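Local coordinates for SnoaL-like domain-containing protein (Burkholderia xenovorans LB400, PDB 3FGY), which is of unknown function but adopts an NTF2-like (SnoaL-like) fold, whose curved sheet and helices probably enclose a pocket for a small molecule, at residues A[8-13]-A[112-117]; A[24-29]-A[52-57]; A[36-41]-A[46-51]; A[73-76]-A[81-84]. All blocks are in the same frame, centred on the assembly; numbering follows the deposited sequence. Where two conformers were deposited one is given.

Contact 1: A[8-13]-A[112-117]; sequences VQIVKD and SKVTSI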
loop_
_atom_site.group_PDB
_atom_site.type_symbol
_atom_site.label_atom_id
_atom_site.label_comp_id
_atom_site.label_asym_id
_atom_site.label_seq_id
_atom_site.Cartn_x
_atom_site.Cartn_y
_atom_site.Cartn_z
ATOM N N VAL A 8 2.646 8.382 -16.116
ATOM C CA VAL A 8 1.971 7.083 -16.128
ATOM C C VAL A 8 2.533 6.213 -17.272
ATOM O O VAL A 8 2.750 5.010 -17.086
ATOM C CB VAL A 8 0.440 7.217 -16.238
ATOM C CG1 VAL A 8 -0.192 5.868 -16.572
ATOM C CG2 VAL A 8 -0.140 7.798 -14.958
ATOM N N GLN A 9 2.780 6.810 -18.433
ATOM C CA GLN A 9 3.347 6.046 -19.534
ATOM C C GLN A 9 4.759 5.541 -19.206
ATOM O O GLN A 9 5.092 4.411 -19.537
ATOM C CB GLN A 9 3.373 6.856 -20.820
ATOM C CG GLN A 9 3.774 6.038 -22.035
ATOM C CD GLN A 9 2.842 4.859 -22.251
ATOM O OE1 GLN A 9 1.653 5.040 -22.532
ATOM N NE2 GLN A 9 3.366 3.643 -22.095
ATOM N N ILE A 10 5.564 6.366 -18.541
ATOM C CA ILE A 10 6.906 5.946 -18.070
ATOM C C ILE A 10 6.832 4.769 -17.113
ATOM O O ILE A 10 7.606 3.819 -17.214
ATOM C CB ILE A 10 7.643 7.097 -17.362
ATOM C CG1 ILE A 10 8.040 8.168 -18.378
ATOM C CG2 ILE A 10 8.882 6.592 -16.640
ATOM C CD1 ILE A 10 8.349 9.507 -17.754
ATOM N N VAL A 11 5.891 4.829 -16.174
ATOM C CA VAL A 11 5.719 3.735 -15.242
ATOM C C VAL A 11 5.258 2.482 -15.994
ATOM O O VAL A 11 5.779 1.394 -15.765
ATOM C CB VAL A 11 4.775 4.117 -14.091
ATOM C CG1 VAL A 11 4.438 2.900 -13.257
ATOM C CG2 VAL A 11 5.420 5.210 -13.234
ATOM N N LYS A 12 4.306 2.635 -16.912
ATOM C CA LYS A 12 3.910 1.528 -17.795
ATOM C C LYS A 12 5.102 0.985 -18.629
ATOM O O LYS A 12 5.240 -0.229 -18.779
ATOM C CB LYS A 12 2.734 1.954 -18.694
ATOM C CG LYS A 12 1.430 2.154 -17.918
ATOM C CD LYS A 12 0.268 2.582 -18.810
ATOM C CE LYS A 12 -1.037 2.668 -18.018
ATOM N NZ LYS A 12 -2.149 3.331 -18.785
ATOM N N ASP A 13 5.959 1.873 -19.133
ATOM C CA ASP A 13 7.199 1.482 -19.851
ATOM C C ASP A 13 8.185 0.739 -18.934
ATOM O O ASP A 13 8.979 -0.085 -19.401
ATOM C CB ASP A 13 7.930 2.706 -20.422
ATOM C CG ASP A 13 7.196 3.360 -21.582
ATOM O OD1 ASP A 13 6.277 2.729 -22.152
ATOM O OD2 ASP A 13 7.550 4.516 -21.906
ATOM N N SER A 112 11.551 12.325 -16.202
ATOM C CA SER A 112 11.125 11.245 -17.089
ATOM C C SER A 112 11.719 9.873 -16.732
ATOM O O SER A 112 11.681 8.940 -17.549
ATOM C CB SER A 112 11.427 11.610 -18.550
ATOM O OG SER A 112 10.914 12.899 -18.841
ATOM N N LYS A 113 12.209 9.750 -15.494
ATOM C CA LYS A 113 12.800 8.520 -15.001
ATOM C C LYS A 113 12.132 8.131 -13.676
ATOM O O LYS A 113 11.852 8.990 -12.833
ATOM C CB LYS A 113 14.284 8.730 -14.720
ATOM C CG LYS A 113 15.114 9.160 -15.911
ATOM C CD LYS A 113 15.560 7.984 -16.758
ATOM C CE LYS A 113 16.575 8.432 -17.810
ATOM N NZ LYS A 113 17.246 7.278 -18.482
ATOM N N VAL A 114 11.912 6.838 -13.486
ATOM C CA VAL A 114 11.513 6.334 -12.186
ATOM C C VAL A 114 12.660 6.510 -11.195
ATOM O O VAL A 114 13.777 6.033 -11.436
ATOM C CB VAL A 114 11.106 4.854 -12.256
ATOM C CG1 VAL A 114 10.792 4.334 -10.843
ATOM C CG2 VAL A 114 9.913 4.679 -13.208
ATOM N N THR A 115 12.397 7.233 -10.107
ATOM C CA THR A 115 13.430 7.565 -9.130
ATOM C C THR A 115 13.287 6.874 -7.778
ATOM O O THR A 115 14.296 6.584 -7.137
ATOM C CB THR A 115 13.510 9.102 -8.906
ATOM O OG1 THR A 115 12.334 9.576 -8.219
ATOM C CG2 THR A 115 13.669 9.818 -10.253
ATOM N N SER A 116 12.056 6.630 -7.327
ATOM C CA SER A 116 11.825 5.960 -6.040
ATOM C C SER A 116 10.623 5.065 -6.174
ATOM O O SER A 116 9.619 5.453 -6.796
ATOM C CB SER A 116 11.527 6.980 -4.935
ATOM O OG SER A 116 12.629 7.858 -4.750
ATOM N N ILE A 117 10.740 3.876 -5.605
ATOM C CA ILE A 117 9.651 2.924 -5.523
ATOM C C ILE A 117 9.615 2.443 -4.081
ATOM O O ILE A 117 10.647 2.121 -3.509
ATOM C CB ILE A 117 9.918 1.696 -6.425
ATOM C CG1 ILE A 117 10.065 2.124 -7.888
ATOM C CG2 ILE A 117 8.866 0.572 -6.244
ATOM C CD1 ILE A 117 10.666 1.064 -8.751
#

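Contact 2: A[24-29]-A[52-57]; sequences KGLLAV and AALAAL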
loop_
_atom_site.group_PDB
_atom_site.type_symbol
_atom_site.label_atom_id
_atom_site.label_comp_id
_atom_site.label_asym_id
_atom_site.label_seq_id
_atom_site.Cartn_x
_atom_site.Cartn_y
_atom_site.Cartn_z
ATOM N N LYS A 24 18.275 -3.020 -21.151
ATOM C CA LYS A 24 18.647 -1.663 -21.556
ATOM C C LYS A 24 17.472 -0.681 -21.582
ATOM O O LYS A 24 17.653 0.514 -21.336
ATOM N N GLY A 25 16.279 -1.193 -21.890
ATOM C CA GLY A 25 15.051 -0.393 -21.885
ATOM C C GLY A 25 14.542 -0.065 -20.486
ATOM O O GLY A 25 14.190 1.084 -20.204
ATOM N N LEU A 26 14.507 -1.079 -19.620
ATOM C CA LEU A 26 14.122 -0.927 -18.208
ATOM C C LEU A 26 14.986 0.084 -17.447
ATOM O O LEU A 26 14.478 0.850 -16.621
ATOM C CB LEU A 26 14.211 -2.274 -17.488
ATOM C CG LEU A 26 13.942 -2.267 -15.979
ATOM C CD1 LEU A 26 12.458 -2.151 -15.698
ATOM C CD2 LEU A 26 14.510 -3.519 -15.348
ATOM N N LEU A 27 16.290 0.051 -17.705
ATOM C CA LEU A 27 17.215 0.999 -17.109
ATOM C C LEU A 27 17.123 2.331 -17.829
ATOM O O LEU A 27 17.502 3.359 -17.279
ATOM C CB LEU A 27 18.652 0.477 -17.176
ATOM C CG LEU A 27 18.948 -0.837 -16.443
ATOM C CD1 LEU A 27 20.368 -1.291 -16.742
ATOM C CD2 LEU A 27 18.728 -0.708 -14.946
ATOM N N ALA A 28 16.641 2.310 -19.071
ATOM C CA ALA A 28 16.453 3.537 -19.848
ATOM C C ALA A 28 15.374 4.429 -19.235
ATOM O O ALA A 28 15.384 5.639 -19.453
ATOM C CB ALA A 28 16.111 3.214 -21.302
ATOM N N VAL A 29 14.456 3.834 -18.471
ATOM C CA VAL A 29 13.437 4.600 -17.751
ATOM C C VAL A 29 13.670 4.620 -16.232
ATOM O O VAL A 29 12.768 4.980 -15.475
ATOM C CB VAL A 29 12.002 4.078 -18.052
ATOM C CG1 VAL A 29 11.697 4.207 -19.550
ATOM C CG2 VAL A 29 11.795 2.649 -17.556
ATOM N N ALA A 52 22.711 -1.689 -10.965
ATOM C CA ALA A 52 23.194 -3.037 -10.707
ATOM C C ALA A 52 22.280 -3.763 -9.717
ATOM O O ALA A 52 21.929 -4.923 -9.941
ATOM C CB ALA A 52 24.629 -3.014 -10.202
ATOM N N ALA A 53 21.898 -3.079 -8.637
ATOM C CA ALA A 53 21.017 -3.642 -7.630
ATOM C C ALA A 53 19.663 -3.969 -8.236
ATOM O O ALA A 53 19.060 -4.982 -7.883
ATOM C CB ALA A 53 20.866 -2.711 -6.438
ATOM N N LEU A 54 19.176 -3.109 -9.132
ATOM C CA LEU A 54 17.894 -3.316 -9.834
ATOM C C LEU A 54 17.948 -4.620 -10.612
ATOM O O LEU A 54 17.049 -5.447 -10.548
ATOM C CB LEU A 54 17.603 -2.145 -10.789
ATOM C CG LEU A 54 16.357 -2.196 -11.693
ATOM C CD1 LEU A 54 15.096 -2.305 -10.871
ATOM C CD2 LEU A 54 16.310 -0.960 -12.591
ATOM N N ALA A 55 19.040 -4.791 -11.357
ATOM C CA ALA A 55 19.250 -5.985 -12.171
ATOM C C ALA A 55 19.295 -7.239 -11.294
ATOM O O ALA A 55 18.691 -8.266 -11.598
ATOM C CB ALA A 55 20.549 -5.852 -12.955
ATOM N N ALA A 56 20.044 -7.153 -10.202
ATOM C CA ALA A 56 20.201 -8.249 -9.258
ATOM C C ALA A 56 18.865 -8.645 -8.629
ATOM O O ALA A 56 18.583 -9.826 -8.402
ATOM C CB ALA A 56 21.181 -7.842 -8.157
ATOM N N LEU A 57 18.051 -7.640 -8.310
ATOM C CA LEU A 57 16.719 -7.855 -7.712
ATOM C C LEU A 57 15.825 -8.613 -8.677
ATOM O O LEU A 57 15.223 -9.618 -8.296
ATOM C CB LEU A 57 16.085 -6.508 -7.371
ATOM C CG LEU A 57 14.585 -6.510 -7.034
ATOM C CD1 LEU A 57 14.296 -7.435 -5.808
ATOM C CD2 LEU A 57 14.083 -5.077 -6.813
#

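Contact 3: A[36-41]-A[46-51]; sequences WIIPGE and GTHRGH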
loop_
_atom_site.group_PDB
_atom_site.type_symbol
_atom_site.label_atom_id
_atom_site.label_comp_id
_atom_site.label_asym_id
_atom_site.label_seq_id
_atom_site.Cartn_x
_atom_site.Cartn_y
_atom_site.Cartn_z
ATOM N N TRP A 36 14.563 1.271 -4.618
ATOM C CA TRP A 36 13.380 0.411 -4.578
ATOM C C TRP A 36 13.349 -0.286 -3.232
ATOM O O TRP A 36 14.195 -1.146 -2.914
ATOM C CB TRP A 36 13.439 -0.584 -5.739
ATOM C CG TRP A 36 12.275 -1.498 -5.986
ATOM C CD1 TRP A 36 11.302 -1.911 -5.096
ATOM C CD2 TRP A 36 11.991 -2.164 -7.216
ATOM N NE1 TRP A 36 10.422 -2.783 -5.726
ATOM C CE2 TRP A 36 10.828 -2.964 -7.012
ATOM C CE3 TRP A 36 12.602 -2.168 -8.471
ATOM C CZ2 TRP A 36 10.288 -3.735 -8.014
ATOM C CZ3 TRP A 36 12.055 -2.912 -9.456
ATOM C CH2 TRP A 36 10.924 -3.704 -9.231
ATOM N N ILE A 37 12.341 0.086 -2.449
ATOM C CA ILE A 37 12.199 -0.368 -1.071
ATOM C C ILE A 37 11.148 -1.464 -0.978
ATOM O O ILE A 37 10.000 -1.277 -1.414
ATOM C CB ILE A 37 11.815 0.814 -0.138
ATOM C CG1 ILE A 37 12.850 1.963 -0.205
ATOM C CG2 ILE A 37 11.592 0.324 1.285
ATOM C CD1 ILE A 37 12.446 3.202 0.587
ATOM N N ILE A 38 11.525 -2.595 -0.396
ATOM C CA ILE A 38 10.669 -3.747 -0.245
ATOM C C ILE A 38 10.641 -4.101 1.242
ATOM O O ILE A 38 11.673 -4.396 1.829
ATOM C CB ILE A 38 11.180 -4.925 -1.101
ATOM C CG1 ILE A 38 11.246 -4.507 -2.584
ATOM C CG2 ILE A 38 10.266 -6.150 -0.883
ATOM C CD1 ILE A 38 11.615 -5.679 -3.506
ATOM N N PRO A 39 9.445 -4.037 1.864
ATOM C CA PRO A 39 9.377 -4.305 3.294
ATOM C C PRO A 39 9.320 -5.796 3.626
ATOM O O PRO A 39 9.223 -6.652 2.720
ATOM C CB PRO A 39 8.059 -3.640 3.700
ATOM C CG PRO A 39 7.167 -3.859 2.554
ATOM C CD PRO A 39 8.098 -3.758 1.317
ATOM N N GLY A 40 9.356 -6.084 4.928
ATOM C CA GLY A 40 9.159 -7.419 5.460
ATOM C C GLY A 40 10.446 -8.203 5.723
ATOM O O GLY A 40 11.536 -7.631 5.802
ATOM N N GLU A 41 10.285 -9.525 5.847
ATOM C CA GLU A 41 11.395 -10.468 6.102
ATOM C C GLU A 41 11.216 -11.648 5.182
ATOM O O GLU A 41 10.433 -12.583 5.451
ATOM C CB GLU A 41 11.391 -10.907 7.558
ATOM C CG GLU A 41 11.495 -9.744 8.527
ATOM C CD GLU A 41 11.508 -10.179 9.960
ATOM O OE1 GLU A 41 11.500 -11.406 10.246
ATOM O OE2 GLU A 41 11.527 -9.262 10.805
ATOM N N GLY A 46 14.399 -5.294 1.493
ATOM C CA GLY A 46 15.507 -4.386 1.646
ATOM C C GLY A 46 15.320 -3.214 0.726
ATOM O O GLY A 46 14.318 -3.129 0.021
ATOM N N THR A 47 16.311 -2.332 0.733
ATOM C CA THR A 47 16.379 -1.221 -0.202
ATOM C C THR A 47 17.454 -1.501 -1.253
ATOM O O THR A 47 18.634 -1.640 -0.956
ATOM C CB THR A 47 16.636 0.104 0.542
ATOM O OG1 THR A 47 15.566 0.332 1.455
ATOM C CG2 THR A 47 16.740 1.287 -0.412
ATOM N N HIS A 48 17.002 -1.575 -2.496
ATOM C CA HIS A 48 17.838 -1.869 -3.647
ATOM C C HIS A 48 18.113 -0.551 -4.349
ATOM O O HIS A 48 17.192 0.111 -4.801
ATOM C CB HIS A 48 17.070 -2.839 -4.541
ATOM C CG HIS A 48 16.615 -4.073 -3.822
ATOM N ND1 HIS A 48 17.348 -5.244 -3.795
ATOM C CD2 HIS A 48 15.528 -4.290 -3.046
ATOM C CE1 HIS A 48 16.699 -6.141 -3.064
ATOM N NE2 HIS A 48 15.589 -5.586 -2.601
ATOM N N ARG A 49 19.384 -0.177 -4.423
ATOM C CA ARG A 49 19.815 1.137 -4.928
ATOM C C ARG A 49 20.679 1.021 -6.167
ATOM O O ARG A 49 21.706 0.346 -6.145
ATOM C CB ARG A 49 20.709 1.824 -3.919
ATOM C CG ARG A 49 20.067 2.256 -2.721
ATOM C CD ARG A 49 21.037 3.151 -1.940
ATOM N NE ARG A 49 20.342 3.390 -0.717
ATOM C CZ ARG A 49 20.431 2.619 0.353
ATOM N NH1 ARG A 49 21.313 1.640 0.398
ATOM N NH2 ARG A 49 19.677 2.895 1.403
ATOM N N GLY A 50 20.300 1.730 -7.231
ATOM C CA GLY A 50 21.125 1.788 -8.431
ATOM C C GLY A 50 20.844 0.677 -9.417
ATOM O O GLY A 50 20.158 -0.292 -9.111
ATOM N N HIS A 51 21.370 0.845 -10.625
ATOM C CA HIS A 51 21.057 -0.061 -11.725
ATOM C C HIS A 51 21.515 -1.496 -11.513
ATOM O O HIS A 51 20.792 -2.432 -11.838
ATOM C CB HIS A 51 21.639 0.484 -13.032
ATOM C CG HIS A 51 20.876 1.637 -13.610
ATOM N ND1 HIS A 51 21.106 2.108 -14.888
ATOM C CD2 HIS A 51 19.898 2.421 -13.090
ATOM C CE1 HIS A 51 20.291 3.121 -15.132
ATOM N NE2 HIS A 51 19.553 3.336 -14.056
#

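Contact 4: A[73-76]-A[81-84]; sequences PEFV and RVLV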
loop_
_atom_site.group_PDB
_atom_site.type_symbol
_atom_site.label_atom_id
_atom_site.label_comp_id
_atom_site.label_asym_id
_atom_site.label_seq_id
_atom_site.Cartn_x
_atom_site.Cartn_y
_atom_site.Cartn_z
ATOM N N PRO A 73 -3.256 -3.745 -13.431
ATOM C CA PRO A 73 -3.274 -2.850 -12.272
ATOM C C PRO A 73 -3.983 -1.544 -12.572
ATOM O O PRO A 73 -4.283 -1.226 -13.747
ATOM C CB PRO A 73 -1.796 -2.584 -12.004
ATOM C CG PRO A 73 -1.139 -2.747 -13.311
ATOM C CD PRO A 73 -1.938 -3.772 -14.088
ATOM N N GLU A 74 -4.225 -0.806 -11.489
ATOM C CA GLU A 74 -4.785 0.530 -11.502
ATOM C C GLU A 74 -3.685 1.523 -11.270
ATOM O O GLU A 74 -2.770 1.292 -10.451
ATOM C CB GLU A 74 -5.827 0.656 -10.375
ATOM C CG GLU A 74 -6.356 2.044 -10.154
ATOM C CD GLU A 74 -7.139 2.172 -8.836
ATOM O OE1 GLU A 74 -7.007 1.288 -7.974
ATOM O OE2 GLU A 74 -7.847 3.196 -8.687
ATOM N N PHE A 75 -3.729 2.623 -12.015
ATOM C CA PHE A 75 -2.765 3.711 -11.849
ATOM C C PHE A 75 -3.498 4.921 -11.285
ATOM O O PHE A 75 -4.503 5.367 -11.869
ATOM C CB PHE A 75 -2.087 4.055 -13.182
ATOM C CG PHE A 75 -1.280 2.944 -13.728
ATOM C CD1 PHE A 75 -1.892 1.917 -14.441
ATOM C CD2 PHE A 75 0.077 2.861 -13.483
ATOM C CE1 PHE A 75 -1.167 0.861 -14.919
ATOM C CE2 PHE A 75 0.799 1.799 -13.965
ATOM C CZ PHE A 75 0.186 0.802 -14.676
ATOM N N VAL A 76 -2.994 5.443 -10.173
ATOM C CA VAL A 76 -3.498 6.662 -9.578
ATOM C C VAL A 76 -2.329 7.636 -9.509
ATOM O O VAL A 76 -1.359 7.368 -8.793
ATOM C CB VAL A 76 -4.071 6.426 -8.183
ATOM C CG1 VAL A 76 -4.656 7.746 -7.629
ATOM C CG2 VAL A 76 -5.133 5.315 -8.228
ATOM N N ARG A 81 3.886 11.734 -8.578
ATOM C CA ARG A 81 3.621 10.427 -8.001
ATOM C C ARG A 81 2.695 9.579 -8.866
ATOM O O ARG A 81 1.749 10.103 -9.438
ATOM C CB ARG A 81 3.016 10.614 -6.607
ATOM C CG ARG A 81 3.885 11.463 -5.678
ATOM C CD ARG A 81 4.962 10.628 -5.029
ATOM N NE ARG A 81 4.493 9.920 -3.827
ATOM C CZ ARG A 81 5.063 8.815 -3.339
ATOM N NH1 ARG A 81 6.089 8.236 -3.940
ATOM N NH2 ARG A 81 4.582 8.261 -2.247
ATOM N N VAL A 82 3.008 8.288 -8.969
ATOM C CA VAL A 82 2.151 7.298 -9.589
ATOM C C VAL A 82 2.076 6.139 -8.601
ATOM O O VAL A 82 3.088 5.546 -8.256
ATOM C CB VAL A 82 2.724 6.803 -10.950
ATOM C CG1 VAL A 82 1.788 5.831 -11.588
ATOM C CG2 VAL A 82 2.944 7.978 -11.891
ATOM N N LEU A 83 0.885 5.888 -8.075
ATOM C CA LEU A 83 0.671 4.736 -7.234
ATOM C C LEU A 83 -0.010 3.674 -8.072
ATOM O O LEU A 83 -1.027 3.934 -8.735
ATOM C CB LEU A 83 -0.136 5.121 -6.006
ATOM C CG LEU A 83 0.739 5.560 -4.832
ATOM C CD1 LEU A 83 1.645 6.765 -5.137
ATOM C CD2 LEU A 83 -0.148 5.776 -3.578
ATOM N N VAL A 84 0.578 2.485 -8.081
ATOM C CA VAL A 84 0.096 1.359 -8.850
ATOM C C VAL A 84 -0.540 0.370 -7.871
ATOM O O VAL A 84 0.130 -0.093 -6.938
ATOM C CB VAL A 84 1.229 0.683 -9.660
ATOM C CG1 VAL A 84 0.633 -0.363 -10.583
ATOM C CG2 VAL A 84 2.021 1.735 -10.485
#

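Contact 1: A[8-13]-A[112-117]
With chi1 at -70°, I10 sends CG2 anti to its backbone N and turns CG1 back beside that nitrogen; CD1, at the end of the CG1 branch, reaches S112, while CG2 borders both the S112 carbonyl oxygen and V114. The near-extended chi2 of 161° is what carries CD1 onward to S112. There the methyl lies against backbone rather than side chain: I10 CD1 is 3.3 Å from S112 CA, tighter than usual van der Waals contact, and 3.4 Å from S112 O. The serine side chain is more distant, with its CB 3.8 Å from I10 CD1. The other branch makes a looser apolar contact, I10 CG2 lying 4.1 Å from V114 CG2. These two side chains run antiparallel and touch flank to flank. Only 167 Å² is buried by the pair of segments, as expected when one isoleucine carries most of the contact.

On the outer side of the helix, Q9 NE2 donates to D13 OD1 over 3.1 Å, one turn along. The donor stands above the carboxylate plane, 49° out of it, while the oxygen lies close to the plane of the Q9 amide.

Helix 5-20 thus rests on the start of strand 113-120, where that strand leaves the tight turn after strand 98-110. T115 and S116 both face T108, a classic beta bulge in this strand pair. V11 continues the helix-on-sheet packing onto I107 and V109, V114 also meets F14 of the same helix, and K113 NZ is hydrogen-bonded to A28 O of the segment 24-29.

Contact 2: A[24-29]-A[52-57]
Apolar contact is all that joins L26 and L27 to L54 and, in the conformer given, it converges on a single methyl, CD2 of L54. L26 and L54 reach toward each other tip to tip, their CD2 atoms 4.2 Å apart. Both have CG anti to the backbone N (chi1 176° in each), which directs each leucine toward the other helix. L27 arrives differently: its CG stands beside the backbone N (chi1 -61°), and its side chain passes L54 flank to flank, headed the other way. The separation of L27 CD2 from L54 CD2 is 3.4 Å, but L54 was deposited in two conformers, so any tightness read from that value is doubtful. The nearest alpha carbons, those of L27 and L54, remain 8.5 Å apart; the helices therefore meet through side chains alone, and just 137 Å² is buried.

Backbone hydrogen bonds run within each segment. In 52-57, A56 N bonds A52 O at 2.9 Å, and L57 N bonds A53 O at 2.9 Å. The two in 24-29 are weak: A28 N to K24 O at 3.1 Å, and V29 N to G25 O at 3.3 Å.

Around the leucines the apolar layer extends in several directions. L26 also packs on F14, A17 and M18 of helix 5-20 and on L58, while L54 also touches W36 of the sheet. L26 and L54 thus belong to the apolar layer between the helices and the curved sheet, consistent with the cone-shaped alpha+beta NTF2-like fold.

Contact 3: A[36-41]-A[46-51]
The carbonyl oxygen of W36 is approached by three groups from the facing strand. H48 N bonds it at 2.9 Å with an essentially straight N-H...O angle of 179°, although the donor is tilted 31° from the carbonyl plane. T47 CA adds a CA-H...O contact at 3.5 Å. H48 chi1 of -54° sets CG beside its own backbone N, and from there the ring edge comes up to W36 O, CD2 lying 3.4 Å from an oxygen in the ring plane. The return bond, W36 N to H48 O, is 2.9 Å and completes the hydrogen-bonded pair. A second such pair joins I38 and G46; here G46 N meets I38 O in the carbonyl plane, on a lone pair, over 2.9 Å.

Between these pairs, I37 and T47 are non-hydrogen-bonded partners, I37 CG1 being 3.6 Å from T47 OG1. On the reverse face, I38 CD1 comes obliquely to 4.1 Å from H48 NE2, the nitrogen that bonds L44 O in the connecting loop.

A di(hydroxyethyl)ether, probably from the crystallisation liquor, near W36 and an unidentified ligand near I38 may mark a pocket. In the loop joining the strands, E41 forms a salt bridge with R128 of the second subunit. Strand 46-49 is outermost on this side within this chain; strand 34-38 links it to strand 113-120, and L57 of helix 50-64 covers W36, I38 and H48.

Contact 4: A[73-76]-A[81-84]
F75, V84 and P73 form the apolar centre, with V82 beside it. F75 chi1 of -64° puts CG beside the backbone N and lays the ring alongside V84, with F75 and V84 leaning the same way off the sheet. V84 CG2 is 3.7 Å from F75 CE2, and V84 CG1 lies over a ring face. V82 meets the ring at its edge, in plane, its CG1 3.9 Å from F75 CD2. P73 CB touches V84 CG1 at 3.6 Å; P73 and F75 thus both rest on V84, the three forming a cluster.

Outward from this layer comes the backbone of an antiparallel beta hairpin, made by strands 65-78 and 81-92. V76 and L83 are a hydrogen-bonded pair, with V76 N to L83 O at 2.9 Å (N-H...O 170°) and L83 N to V76 O at 2.8 Å. F75 and V84 form the adjoining non-hydrogen-bonded pair, beside which V84 CA makes a CA-H...O contact of 3.3 Å with E74 O. The two strand segments run at 154° to each other.

The polar edge is charged and faces the dimer partner: E74 and R81 do not pair with each other but form reciprocal salt bridges with R81 and E74 of the second subunit, whose L83 also packs on V76 and L83. Above one face of the R81 guanidinium, offset toward the rim, lies L83 CD1.

Strand 65-78 is the outermost strand here within this chain, followed by 81-92 and 98-110; V11 and K12 of helix 5-20 cover F75, and W103 of strand 98-110 touches P73 and V84.

How the contacts relate
Along the chain, contact 1 spans the other three: 8-13 and 112-117 enclose contact 2, which itself encloses the hairpin of contact 3, and contact 4 follows later. Contacts 1, 3 and 4 share one mixed sheet, with contacts 3 and 4 at its outer strands, centres about 19 Å apart. Contact 1 bridges them (centres about 17 and 10 Å away), its strand beside 34-38 and its helix over F75. V114 N is probably hydrogen-bonded to V29 O, tying contact 2 to strand 113-120; contact 2 also meets contact 3 through helix 50-64. The contacts thus join three helices to the sheet, with the probable pocket next to contact 3, while contacts 3 and 4 also reach the second subunit.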